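Local coordinates for protein putative fumarylpyruvate hydrolase (Burkholderia cenocepacia, PDB 4MAQ) that is a putative hydrolase of the fumarylacetoacetate hydrolase family, its exact role not established, at residues 72-85 / 228-240. Residues are numbered along the deposited sequence; the frame is centred on the assembly and turned at random.
Sequences ASGTVAYPPLTNDL and GIATFEFVVGAKP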
loop_
_atom_site.group_PDB
_atom_site.type_symbol
_atom_site.label_atom_id
_atom_site.label_comp_id
_atom_site.label_asym_id
_atom_site.label_seq_id
_atom_site.Cartn_x
_atom_site.Cartn_y
_atom_site.Cartn_z
ATOM N N ALA B 72 -6.197 4.877 -17.620
ATOM C CA ALA B 72 -5.842 3.933 -18.690
ATOM C C ALA B 72 -6.079 4.626 -20.039
ATOM O O ALA B 72 -6.875 4.178 -20.865
ATOM C CB ALA B 72 -6.676 2.672 -18.572
ATOM N N SER B 73 -5.373 5.731 -20.237
ATOM C CA SER B 73 -5.501 6.573 -21.430
ATOM C C SER B 73 -4.282 7.462 -21.487
ATOM O O SER B 73 -3.508 7.522 -20.535
ATOM C CB SER B 73 -6.786 7.410 -21.369
ATOM O OG SER B 73 -6.840 8.165 -20.179
ATOM N N GLY B 74 -4.064 8.122 -22.619
ATOM C CA GLY B 74 -2.892 8.954 -22.745
ATOM C C GLY B 74 -1.633 8.119 -22.739
ATOM O O GLY B 74 -1.538 7.121 -23.454
ATOM N N THR B 75 -0.673 8.542 -21.928
ATOM C CA THR B 75 0.605 7.850 -21.761
ATOM C C THR B 75 0.632 7.243 -20.368
ATOM O O THR B 75 0.199 7.895 -19.374
ATOM C CB THR B 75 1.803 8.827 -21.946
ATOM O OG1 THR B 75 1.762 9.365 -23.272
ATOM C CG2 THR B 75 3.164 8.132 -21.728
ATOM N N VAL B 76 1.156 6.026 -20.270
ATOM C CA VAL B 76 1.371 5.395 -18.971
ATOM C C VAL B 76 2.887 5.224 -18.893
ATOM O O VAL B 76 3.485 4.558 -19.730
ATOM C CB VAL B 76 0.624 4.049 -18.835
ATOM C CG1 VAL B 76 1.091 3.295 -17.586
ATOM C CG2 VAL B 76 -0.895 4.266 -18.795
ATOM N N ALA B 77 3.508 5.813 -17.878
ATOM C CA ALA B 77 4.972 5.824 -17.828
ATOM C C ALA B 77 5.578 4.421 -17.715
ATOM O O ALA B 77 5.050 3.554 -17.023
ATOM C CB ALA B 77 5.447 6.682 -16.670
ATOM N N TYR B 78 6.712 4.214 -18.373
ATOM C CA TYR B 78 7.492 2.993 -18.193
ATOM C C TYR B 78 8.374 3.219 -16.947
ATOM O O TYR B 78 9.110 4.209 -16.897
ATOM C CB TYR B 78 8.346 2.744 -19.447
ATOM C CG TYR B 78 8.987 1.379 -19.523
ATOM C CD1 TYR B 78 10.187 1.113 -18.874
ATOM C CD2 TYR B 78 8.392 0.350 -20.274
ATOM C CE1 TYR B 78 10.771 -0.142 -18.935
ATOM C CE2 TYR B 78 8.971 -0.906 -20.343
ATOM C CZ TYR B 78 10.171 -1.142 -19.676
ATOM O OH TYR B 78 10.784 -2.385 -19.711
ATOM N N PRO B 79 8.266 2.349 -15.925
ATOM C CA PRO B 79 8.915 2.618 -14.636
ATOM C C PRO B 79 10.437 2.382 -14.701
ATOM O O PRO B 79 10.909 1.694 -15.606
ATOM C CB PRO B 79 8.249 1.583 -13.701
ATOM C CG PRO B 79 7.984 0.421 -14.609
ATOM C CD PRO B 79 7.567 1.052 -15.925
ATOM N N PRO B 80 11.175 2.946 -13.731
ATOM C CA PRO B 80 12.597 2.657 -13.602
ATOM C C PRO B 80 12.796 1.221 -13.077
ATOM O O PRO B 80 11.818 0.527 -12.701
ATOM C CB PRO B 80 13.067 3.695 -12.565
ATOM C CG PRO B 80 11.858 3.907 -11.689
ATOM C CD PRO B 80 10.674 3.768 -12.607
ATOM N N LEU B 81 14.047 0.769 -13.051
ATOM C CA LEU B 81 14.434 -0.513 -12.414
ATOM C C LEU B 81 13.796 -1.743 -13.044
ATOM O O LEU B 81 13.632 -2.780 -12.385
ATOM C CB LEU B 81 14.068 -0.570 -10.928
ATOM C CG LEU B 81 14.708 0.342 -9.911
ATOM C CD1 LEU B 81 14.411 -0.206 -8.522
ATOM C CD2 LEU B 81 16.209 0.461 -10.128
ATOM N N THR B 82 13.446 -1.656 -14.313
ATOM C CA THR B 82 12.963 -2.832 -14.997
ATOM C C THR B 82 13.363 -2.892 -16.467
ATOM O O THR B 82 13.517 -1.857 -17.129
ATOM C CB THR B 82 11.429 -3.001 -14.870
ATOM O OG1 THR B 82 11.065 -4.321 -15.277
ATOM C CG2 THR B 82 10.677 -2.044 -15.766
ATOM N N ASN B 83 13.573 -4.109 -16.955
ATOM C CA ASN B 83 13.685 -4.353 -18.380
ATOM C C ASN B 83 12.586 -5.342 -18.785
ATOM O O ASN B 83 12.632 -5.903 -19.875
ATOM C CB ASN B 83 15.059 -4.956 -18.732
ATOM C CG ASN B 83 16.239 -4.206 -18.110
ATOM O OD1 ASN B 83 16.461 -3.033 -18.401
ATOM N ND2 ASN B 83 17.013 -4.898 -17.254
ATOM N N ASP B 84 11.563 -5.507 -17.941
ATOM C CA ASP B 84 10.558 -6.556 -18.185
ATOM C C ASP B 84 9.202 -6.213 -17.537
ATOM O O ASP B 84 8.821 -6.772 -16.508
ATOM C CB ASP B 84 11.098 -7.924 -17.711
ATOM C CG ASP B 84 10.290 -9.107 -18.233
ATOM O OD1 ASP B 84 9.611 -8.978 -19.273
ATOM O OD2 ASP B 84 10.356 -10.175 -17.598
ATOM N N LEU B 85 8.496 -5.271 -18.158
ATOM C CA LEU B 85 7.184 -4.791 -17.689
ATOM C C LEU B 85 6.109 -5.691 -18.254
ATOM O O LEU B 85 6.019 -5.830 -19.474
ATOM C CB LEU B 85 6.964 -3.371 -18.168
ATOM C CG LEU B 85 5.705 -2.668 -17.674
ATOM C CD1 LEU B 85 5.760 -2.364 -16.186
ATOM C CD2 LEU B 85 5.588 -1.379 -18.458
ATOM N N GLY B 228 -19.246 -4.492 -22.200
ATOM C CA GLY B 228 -20.284 -3.802 -21.444
ATOM C C GLY B 228 -19.781 -2.901 -20.329
ATOM O O GLY B 228 -20.563 -2.136 -19.749
ATOM N N ILE B 229 -18.481 -2.975 -20.011
ATOM C CA ILE B 229 -17.958 -2.203 -18.893
ATOM C C ILE B 229 -17.140 -1.010 -19.396
ATOM O O ILE B 229 -17.509 0.144 -19.140
ATOM C CB ILE B 229 -17.130 -3.073 -17.900
ATOM C CG1 ILE B 229 -17.969 -4.248 -17.368
ATOM C CG2 ILE B 229 -16.528 -2.230 -16.773
ATOM C CD1 ILE B 229 -19.253 -3.859 -16.659
ATOM N N ALA B 230 -16.056 -1.282 -20.125
ATOM C CA ALA B 230 -15.224 -0.212 -20.698
ATOM C C ALA B 230 -14.257 -0.806 -21.689
ATOM O O ALA B 230 -13.956 -2.006 -21.633
ATOM C CB ALA B 230 -14.450 0.500 -19.598
ATOM N N THR B 231 -13.764 0.030 -22.595
ATOM C CA THR B 231 -12.560 -0.288 -23.348
ATOM C C THR B 231 -11.562 0.817 -23.076
ATOM O O THR B 231 -11.923 1.872 -22.542
ATOM C CB THR B 231 -12.822 -0.417 -24.866
ATOM O OG1 THR B 231 -13.323 0.831 -25.363
ATOM C CG2 THR B 231 -13.823 -1.538 -25.140
ATOM N N PHE B 232 -10.314 0.589 -23.445
ATOM C CA PHE B 232 -9.280 1.587 -23.249
ATOM C C PHE B 232 -8.239 1.505 -24.355
ATOM O O PHE B 232 -8.117 0.475 -25.078
ATOM C CB PHE B 232 -8.584 1.456 -21.881
ATOM C CG PHE B 232 -7.784 0.206 -21.734
ATOM C CD1 PHE B 232 -6.480 0.122 -22.202
ATOM C CD2 PHE B 232 -8.333 -0.916 -21.096
ATOM C CE1 PHE B 232 -5.737 -1.053 -22.066
ATOM C CE2 PHE B 232 -7.596 -2.096 -20.961
ATOM C CZ PHE B 232 -6.296 -2.163 -21.459
ATOM N N GLU B 233 -7.479 2.595 -24.450
ATOM C CA GLU B 233 -6.332 2.690 -25.359
ATOM C C GLU B 233 -5.320 3.642 -24.724
ATOM O O GLU B 233 -5.673 4.752 -24.368
ATOM C CB GLU B 233 -6.792 3.201 -26.725
ATOM C CG GLU B 233 -5.662 3.438 -27.747
ATOM C CD GLU B 233 -6.153 3.521 -29.185
ATOM O OE1 GLU B 233 -7.285 3.036 -29.494
ATOM O OE2 GLU B 233 -5.413 4.069 -30.031
ATOM N N PHE B 234 -4.083 3.189 -24.544
ATOM C CA PHE B 234 -3.012 4.073 -24.038
ATOM C C PHE B 234 -1.687 3.664 -24.636
ATOM O O PHE B 234 -1.566 2.581 -25.230
ATOM C CB PHE B 234 -2.966 4.113 -22.486
ATOM C CG PHE B 234 -2.577 2.810 -21.801
ATOM C CD1 PHE B 234 -1.247 2.411 -21.704
ATOM C CD2 PHE B 234 -3.543 2.020 -21.166
ATOM C CE1 PHE B 234 -0.895 1.245 -21.020
ATOM C CE2 PHE B 234 -3.194 0.861 -20.472
ATOM C CZ PHE B 234 -1.869 0.458 -20.411
ATOM N N VAL B 235 -0.703 4.551 -24.522
ATOM C CA VAL B 235 0.624 4.301 -25.047
ATOM C C VAL B 235 1.606 4.215 -23.873
ATOM O O VAL B 235 1.581 5.053 -22.967
ATOM C CB VAL B 235 1.042 5.419 -26.052
ATOM C CG1 VAL B 235 2.476 5.250 -26.517
ATOM C CG2 VAL B 235 0.102 5.415 -27.255
ATOM N N VAL B 236 2.460 3.199 -23.882
ATOM C CA VAL B 236 3.511 3.063 -22.867
ATOM C C VAL B 236 4.602 4.100 -23.130
ATOM O O VAL B 236 5.044 4.271 -24.289
ATOM C CB VAL B 236 4.099 1.651 -22.902
ATOM C CG1 VAL B 236 5.210 1.495 -21.878
ATOM C CG2 VAL B 236 2.998 0.635 -22.614
ATOM N N GLY B 237 5.018 4.798 -22.078
ATOM C CA GLY B 237 6.052 5.809 -22.216
ATOM C C GLY B 237 7.441 5.251 -22.489
ATOM O O GLY B 237 7.668 4.025 -22.547
ATOM N N ALA B 238 8.376 6.177 -22.658
ATOM C CA ALA B 238 9.769 5.849 -22.942
ATOM C C ALA B 238 10.449 5.315 -21.675
ATOM O O ALA B 238 10.140 5.727 -20.558
ATOM C CB ALA B 238 10.514 7.089 -23.457
ATOM N N LYS B 239 11.418 4.424 -21.861
ATOM C CA LYS B 239 12.217 3.918 -20.754
ATOM C C LYS B 239 13.091 5.038 -20.171
ATOM O O LYS B 239 13.771 5.748 -20.913
ATOM C CB LYS B 239 13.064 2.737 -21.231
ATOM C CG LYS B 239 13.847 2.017 -20.150
ATOM C CD LYS B 239 14.546 0.795 -20.742
ATOM C CE LYS B 239 15.178 -0.099 -19.680
ATOM N NZ LYS B 239 15.532 -1.439 -20.234
ATOM N N PRO B 240 13.060 5.208 -18.839
ATOM C CA PRO B 240 13.848 6.293 -18.227
ATOM C C PRO B 240 15.323 5.940 -18.169
ATOM O O PRO B 240 16.155 6.826 -17.967
ATOM C CB PRO B 240 13.250 6.401 -16.819
ATOM C CG PRO B 240 12.723 5.027 -16.528
ATOM C CD PRO B 240 12.272 4.447 -17.839
ATOM O OXT PRO B 240 15.708 4.771 -18.322
HETATM O O HOH W 1 -8.623 4.804 -22.873
HETATM O O HOH W 2 -5.543 7.540 -25.110
HETATM O O HOH W 3 7.937 6.705 -19.336
HETATM O O HOH W 4 13.146 -2.371 -21.382
#
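Val76 sets CG2 over one face of the Phe234 ring, 3.7 Å from the ring centroid and offset toward its rim. The ring gets there because CG of Phe234 sits between its backbone N and carbonyl carbon (chi1 66°). Ala72 CB meets the same ring at CD2, 4.1 Å away. The short strand 75-76, outermost in the five-stranded sheet within this chain, pairs in parallel with 230-236. Val235 N donates to Gly74 O, Val76 N to Val235 O, and Gly237 N to Val76 O at 2.8 Å. Waters bridge the backbones beyond both ends of this pairing.

Further on, Tyr78 receives Val236 CG1 at its ring edge, 3.7 Å from CD2. Lys239 lies alongside Tyr78 and points the same way, with CG 3.9 Å from CE1. Its extended chain carries NZ to Asn83 OD1 at 2.6 Å, in the carbonyl plane on a lone pair. A water links NZ to Tyr78 OH. Pro240 CD packs 3.3 Å from Tyr78 O.

Pro147 and Val222 extend the buried apolar patch. Buried Tyr78 is flanked by the exposed Lys239-Asn83 bond. Gly237 O is buried with no partner in the model. Backbone bonds thus hold the strands together, while Lys239 ties the C-terminal tail to the 77-84 loop.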